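Glutathione S-transferase family protein (Populus trichocarpa, PDB 5F06) binds glutathione and probably catalyses its conjugation to electrophilic substrates in detoxification, as a Phi-class glutathione transferase. Local coordinates at residues Ser14-Cys19 against Ala68-Ile73; Ile146-Leu151 against Arg188-Ala193. All coordinates share one frame; numbering follows the deposited sequence. Where two conformers were deposited one is given.

Contact 1: Ser14-Cys19 against Ala68-Ile73; sequences SRVLTC and AITSYI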
loop_
_atom_site.group_PDB
_atom_site.type_symbol
_atom_site.label_atom_id
_atom_site.label_comp_id
_atom_site.label_asym_id
_atom_site.label_seq_id
_atom_site.Cartn_x
_atom_site.Cartn_y
_atom_site.Cartn_z
ATOM N N SER A 14 8.654 -3.481 -14.089
ATOM C CA SER A 14 10.050 -3.252 -13.727
ATOM C C SER A 14 10.277 -3.390 -12.227
ATOM O O SER A 14 11.354 -3.795 -11.796
ATOM C CB SER A 14 10.508 -1.869 -14.190
ATOM O OG SER A 14 10.617 -1.813 -15.602
ATOM N N ARG A 15 9.266 -3.048 -11.435
ATOM C CA ARG A 15 9.372 -3.176 -9.986
ATOM C C ARG A 15 9.609 -4.639 -9.607
ATOM O O ARG A 15 10.414 -4.937 -8.724
ATOM C CB ARG A 15 8.115 -2.636 -9.297
ATOM C CG ARG A 15 8.264 -2.496 -7.793
ATOM C CD ARG A 15 7.100 -1.755 -7.142
ATOM N NE ARG A 15 7.010 -0.362 -7.583
ATOM C CZ ARG A 15 6.074 0.129 -8.394
ATOM N NH1 ARG A 15 5.102 -0.641 -8.873
ATOM N NH2 ARG A 15 6.106 1.412 -8.723
ATOM N N VAL A 16 8.920 -5.551 -10.287
ATOM C CA VAL A 16 9.112 -6.976 -10.038
ATOM C C VAL A 16 10.443 -7.451 -10.620
ATOM O O VAL A 16 11.194 -8.185 -9.965
ATOM C CB VAL A 16 7.961 -7.816 -10.634
ATOM C CG1 VAL A 16 8.171 -9.301 -10.352
ATOM C CG2 VAL A 16 6.625 -7.362 -10.080
ATOM N N LEU A 17 10.740 -7.028 -11.846
ATOM C CA LEU A 17 11.950 -7.479 -12.519
ATOM C C LEU A 17 13.197 -7.220 -11.680
ATOM O O LEU A 17 14.053 -8.093 -11.553
ATOM C CB LEU A 17 12.088 -6.804 -13.881
ATOM C CG LEU A 17 11.129 -7.309 -14.961
ATOM C CD1 LEU A 17 11.236 -6.454 -16.199
ATOM C CD2 LEU A 17 11.413 -8.768 -15.301
ATOM N N THR A 18 13.303 -6.033 -11.090
ATOM C CA THR A 18 14.486 -5.713 -10.305
ATOM C C THR A 18 14.536 -6.585 -9.050
ATOM O O THR A 18 15.614 -7.014 -8.630
ATOM C CB THR A 18 14.542 -4.212 -9.926
ATOM O OG1 THR A 18 15.758 -3.938 -9.218
ATOM C CG2 THR A 18 13.354 -3.810 -9.074
ATOM N N CYS A 19 13.373 -6.873 -8.468
ATOM C CA CYS A 19 13.310 -7.767 -7.314
ATOM C C CYS A 19 13.788 -9.173 -7.688
ATOM O O CYS A 19 14.582 -9.778 -6.964
ATOM C CB CYS A 19 11.888 -7.832 -6.747
ATOM S SG CYS A 19 11.709 -8.955 -5.320
ATOM N N ALA A 68 2.741 -7.041 -4.112
ATOM C CA ALA A 68 2.380 -8.346 -3.557
ATOM C C ALA A 68 3.325 -9.396 -4.132
ATOM O O ALA A 68 3.762 -10.322 -3.439
ATOM C CB ALA A 68 0.932 -8.694 -3.867
ATOM N N ILE A 69 3.651 -9.235 -5.407
ATOM C CA ILE A 69 4.520 -10.181 -6.091
ATOM C C ILE A 69 5.943 -10.085 -5.545
ATOM O O ILE A 69 6.585 -11.097 -5.289
ATOM C CB ILE A 69 4.521 -9.940 -7.614
ATOM C CG1 ILE A 69 3.130 -10.221 -8.190
ATOM C CG2 ILE A 69 5.545 -10.831 -8.291
ATOM C CD1 ILE A 69 2.925 -9.732 -9.620
ATOM N N THR A 70 6.437 -8.870 -5.356
ATOM C CA THR A 70 7.779 -8.692 -4.807
ATOM C C THR A 70 7.862 -9.226 -3.378
ATOM O O THR A 70 8.838 -9.879 -3.011
ATOM C CB THR A 70 8.216 -7.219 -4.810
ATOM O OG1 THR A 70 7.255 -6.423 -4.103
ATOM C CG2 THR A 70 8.370 -6.700 -6.242
ATOM N N SER A 71 6.837 -8.941 -2.581
ATOM C CA SER A 71 6.786 -9.390 -1.195
ATOM C C SER A 71 6.782 -10.919 -1.129
ATOM O O SER A 71 7.483 -11.525 -0.315
ATOM C CB SER A 71 5.548 -8.814 -0.493
ATOM O OG SER A 71 5.504 -9.175 0.877
ATOM N N TYR A 72 5.990 -11.536 -1.998
ATOM C CA TYR A 72 5.953 -12.989 -2.103
ATOM C C TYR A 72 7.332 -13.557 -2.428
ATOM O O TYR A 72 7.833 -14.443 -1.733
ATOM C CB TYR A 72 4.949 -13.412 -3.175
ATOM C CG TYR A 72 4.934 -14.892 -3.416
ATOM C CD1 TYR A 72 4.486 -15.764 -2.431
ATOM C CD2 TYR A 72 5.364 -15.427 -4.621
ATOM C CE1 TYR A 72 4.468 -17.122 -2.637
ATOM C CE2 TYR A 72 5.349 -16.794 -4.839
ATOM C CZ TYR A 72 4.899 -17.634 -3.842
ATOM O OH TYR A 72 4.874 -18.997 -4.039
ATOM N N ILE A 73 7.936 -13.035 -3.489
ATOM C CA ILE A 73 9.254 -13.477 -3.930
ATOM C C ILE A 73 10.297 -13.272 -2.831
ATOM O O ILE A 73 11.092 -14.170 -2.541
ATOM C CB ILE A 73 9.674 -12.723 -5.211
ATOM C CG1 ILE A 73 8.781 -13.152 -6.380
ATOM C CG2 ILE A 73 11.136 -12.983 -5.553
ATOM C CD1 ILE A 73 8.921 -12.279 -7.616
#
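V16 and T70 mark where two nearly parallel helices come nearest, their CA atoms 5.7 Å apart. The axes of 14-19 and 68-73 run in the same sense, 12° from parallel, with a closest approach of 9.3 Å. The seam is built from small and branched side chains, an example of side-by-side helices joined mainly through aliphatic carbons and one sulfur. T70 puts its methyl group, not its hydroxyl, into the seam: CG2 is 3.7 Å from C19 CB and touches the carbonyl oxygen of R15 and CA of V16. The torsion that turns the methyl this way (chi1 56°) leaves OG1 between the backbone N and the carbonyl carbon, where it is hydrogen-bonded to R67 O, one turn back in its own helix, and to H168 NE2 outside both helices. V16 crosses I69 at about a right angle, its CG1 3.7 Å from I69 CG2 and 4.1 Å from I73 CD1. One turn on, C19 carries SG anti to its backbone N (chi1 179°), which brings the sulfur 4.1 Å from I73 CG2 and close to T70 CB. R15 sends its guanidinium out of the seam to S66 OG and H168 O, beside the bound glutathione. Both helices belong to the thioredoxin-like N-terminal domain, whose strand 61-64 packs against I69. The contact depends on the fit of methyl groups and a sulfur, with the polar ends of R15 and T70 hydrogen-bonded to residues outside the two segments; it joins the helices whose first turns contribute T11, C12, S66 and R67 to the glutathione site.

Contact 2: Ile146-Leu151 against Arg188-Ala193; sequences IYEAKL and RPHVKA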
loop_
_atom_site.group_PDB
_atom_site.type_symbol
_atom_site.label_atom_id
_atom_site.label_comp_id
_atom_site.label_asym_id
_atom_site.label_seq_id
_atom_site.Cartn_x
_atom_site.Cartn_y
_atom_site.Cartn_z
ATOM N N ILE A 146 10.906 14.848 4.113
ATOM C CA ILE A 146 11.029 13.865 5.183
ATOM C C ILE A 146 12.117 12.847 4.833
ATOM O O ILE A 146 12.896 12.440 5.699
ATOM C CB ILE A 146 9.693 13.138 5.441
ATOM C CG1 ILE A 146 8.589 14.138 5.799
ATOM C CG2 ILE A 146 9.844 12.088 6.551
ATOM C CD1 ILE A 146 8.828 14.911 7.090
ATOM N N TYR A 147 12.164 12.437 3.566
ATOM C CA TYR A 147 13.192 11.508 3.093
ATOM C C TYR A 147 14.589 12.093 3.294
ATOM O O TYR A 147 15.518 11.395 3.693
ATOM C CB TYR A 147 12.991 11.167 1.612
ATOM C CG TYR A 147 11.922 10.127 1.333
ATOM C CD1 TYR A 147 10.849 9.944 2.199
ATOM C CD2 TYR A 147 11.993 9.321 0.204
ATOM C CE1 TYR A 147 9.874 8.988 1.944
ATOM C CE2 TYR A 147 11.024 8.368 -0.059
ATOM C CZ TYR A 147 9.966 8.208 0.811
ATOM O OH TYR A 147 9.007 7.252 0.546
ATOM N N GLU A 148 14.727 13.384 3.006
ATOM C CA GLU A 148 16.007 14.070 3.127
ATOM C C GLU A 148 16.555 13.952 4.540
ATOM O O GLU A 148 17.748 13.705 4.736
ATOM C CB GLU A 148 15.856 15.544 2.743
ATOM C CG GLU A 148 17.135 16.364 2.845
ATOM C CD GLU A 148 18.204 15.949 1.852
ATOM O OE1 GLU A 148 17.914 15.129 0.959
ATOM O OE2 GLU A 148 19.340 16.456 1.962
ATOM N N ALA A 149 15.676 14.120 5.521
ATOM C CA ALA A 149 16.063 14.048 6.919
ATOM C C ALA A 149 16.399 12.619 7.318
ATOM O O ALA A 149 17.399 12.378 7.984
ATOM C CB ALA A 149 14.955 14.600 7.808
ATOM N N LYS A 150 15.563 11.671 6.902
ATOM C CA LYS A 150 15.796 10.264 7.206
ATOM C C LYS A 150 17.125 9.798 6.613
ATOM O O LYS A 150 17.925 9.153 7.285
ATOM C CB LYS A 150 14.643 9.402 6.672
ATOM C CG LYS A 150 14.712 7.918 7.065
ATOM C CD LYS A 150 14.602 7.725 8.575
ATOM C CE LYS A 150 14.586 6.252 8.967
ATOM N NZ LYS A 150 15.859 5.549 8.636
ATOM N N LEU A 151 17.361 10.146 5.354
ATOM C CA LEU A 151 18.560 9.710 4.650
ATOM C C LEU A 151 19.812 10.454 5.109
ATOM O O LEU A 151 20.924 10.113 4.704
ATOM C CB LEU A 151 18.374 9.885 3.144
ATOM C CG LEU A 151 17.314 8.978 2.518
ATOM C CD1 LEU A 151 17.049 9.394 1.084
ATOM C CD2 LEU A 151 17.748 7.513 2.581
ATOM N N ARG A 188 17.744 18.097 -3.398
ATOM C CA ARG A 188 17.872 17.567 -2.041
ATOM C C ARG A 188 19.068 16.613 -1.984
ATOM O O ARG A 188 18.981 15.487 -2.474
ATOM C CB ARG A 188 16.578 16.859 -1.627
ATOM C CG ARG A 188 15.411 17.816 -1.460
ATOM C CD ARG A 188 14.071 17.107 -1.435
ATOM N NE ARG A 188 12.988 18.036 -1.133
ATOM C CZ ARG A 188 12.423 18.858 -2.013
ATOM N NH1 ARG A 188 12.828 18.889 -3.280
ATOM N NH2 ARG A 188 11.447 19.660 -1.622
ATOM N N PRO A 189 20.194 17.063 -1.393
ATOM C CA PRO A 189 21.459 16.333 -1.566
ATOM C C PRO A 189 21.435 14.873 -1.117
ATOM O O PRO A 189 21.964 14.025 -1.836
ATOM C CB PRO A 189 22.455 17.138 -0.715
ATOM C CG PRO A 189 21.630 17.984 0.191
ATOM C CD PRO A 189 20.368 18.267 -0.561
ATOM N N HIS A 190 20.840 14.577 0.034
ATOM C CA HIS A 190 20.825 13.200 0.524
ATOM C C HIS A 190 19.910 12.320 -0.321
ATOM O O HIS A 190 20.237 11.165 -0.583
ATOM C CB HIS A 190 20.406 13.152 1.994
ATOM C CG HIS A 190 21.429 13.729 2.925
ATOM N ND1 HIS A 190 21.444 15.060 3.284
ATOM C CD2 HIS A 190 22.479 13.157 3.558
ATOM C CE1 HIS A 190 22.456 15.281 4.105
ATOM N NE2 HIS A 190 23.102 14.142 4.286
ATOM N N VAL A 191 18.771 12.866 -0.746
ATOM C CA VAL A 191 17.868 12.153 -1.648
ATOM C C VAL A 191 18.557 11.878 -2.986
ATOM O O VAL A 191 18.449 10.782 -3.534
ATOM C CB VAL A 191 16.563 12.951 -1.885
ATOM C CG1 VAL A 191 15.676 12.268 -2.922
ATOM C CG2 VAL A 191 15.801 13.118 -0.579
ATOM N N LYS A 192 19.271 12.873 -3.505
ATOM C CA LYS A 192 19.969 12.736 -4.784
ATOM C C LYS A 192 21.018 11.628 -4.727
ATOM O O LYS A 192 21.096 10.784 -5.619
ATOM C CB LYS A 192 20.630 14.062 -5.178
ATOM C CG LYS A 192 21.431 14.014 -6.475
ATOM C CD LYS A 192 21.942 15.405 -6.844
ATOM C CE LYS A 192 22.690 15.407 -8.166
ATOM N NZ LYS A 192 24.010 14.715 -8.069
ATOM N N ALA A 193 21.829 11.639 -3.677
ATOM C CA ALA A 193 22.883 10.642 -3.526
ATOM C C ALA A 193 22.283 9.247 -3.336
ATOM O O ALA A 193 22.780 8.267 -3.893
ATOM C CB ALA A 193 23.781 11.002 -2.362
#
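Capture of a helix start by a carboxylate from another helix is the motif here, with E148 of helix 130-153 reaching the first turn of helix 189-198, just past R188 at its N-cap. E148 leaves its backbone with CG anti to N, then bends at chi2 (66°), which carries the carboxylate across to the opening turn. E148 OE1 accepts from V191 N at 3.0 Å, met on the syn side. E148 OE2 takes two donors: H190 N at 3.1 Å, nearly straight and on the syn lone pair, and H190 ND1 at 2.9 Å, which comes from above the carboxylate plane although OE2 lies in the plane of the imidazole. Carboxylate and ring planes stand 62° apart. Backbone and side chain of H190 thus grip one oxygen, fixing the ring's rotation, and the negative charge probably gains from the helix dipole and may favour a protonated imidazole. An alanine in place of E148 would probably leave the amides of H190 and V191 without this acceptor and the H190 ring free to turn. Beside the polar grip, L151 CB meets H190 CB at 4.0 Å and L151 CD1 lies 4.0 Å from V191 CA, while V191 CG2 packs on Y147 CB at 4.1 Å. The axes cross at 77° and approach to 8.2 Å, within the all-helical C-terminal domain. R188 sends its guanidinium to D145 and V184 O; Y147 OH is hydrogen-bonded to H169 NE2, its ring meets that of Y107 on helix 90-120, and V191 also rests on V185 of helix 183-186.

The two contacts illustrate how burial and chemistry go together. The centre of contact 1 lies about 8 Å from the centre of the chain, and every residue that touches is buried; that of contact 2 lies about 18 Å out, and the contact is partly buried. They share no helix: the first pairs two helices of the N-terminal domain, the second two of the C-terminal domain, with centres about 24 Å apart and nearest atoms about 11 Å apart. The buried pair runs side by side and meets mainly through apolar groups, whereas the outer pair crosses steeply and is held by a charged side chain at a helix start. Contact 1 borders the glutathione site; contact 2 stands apart.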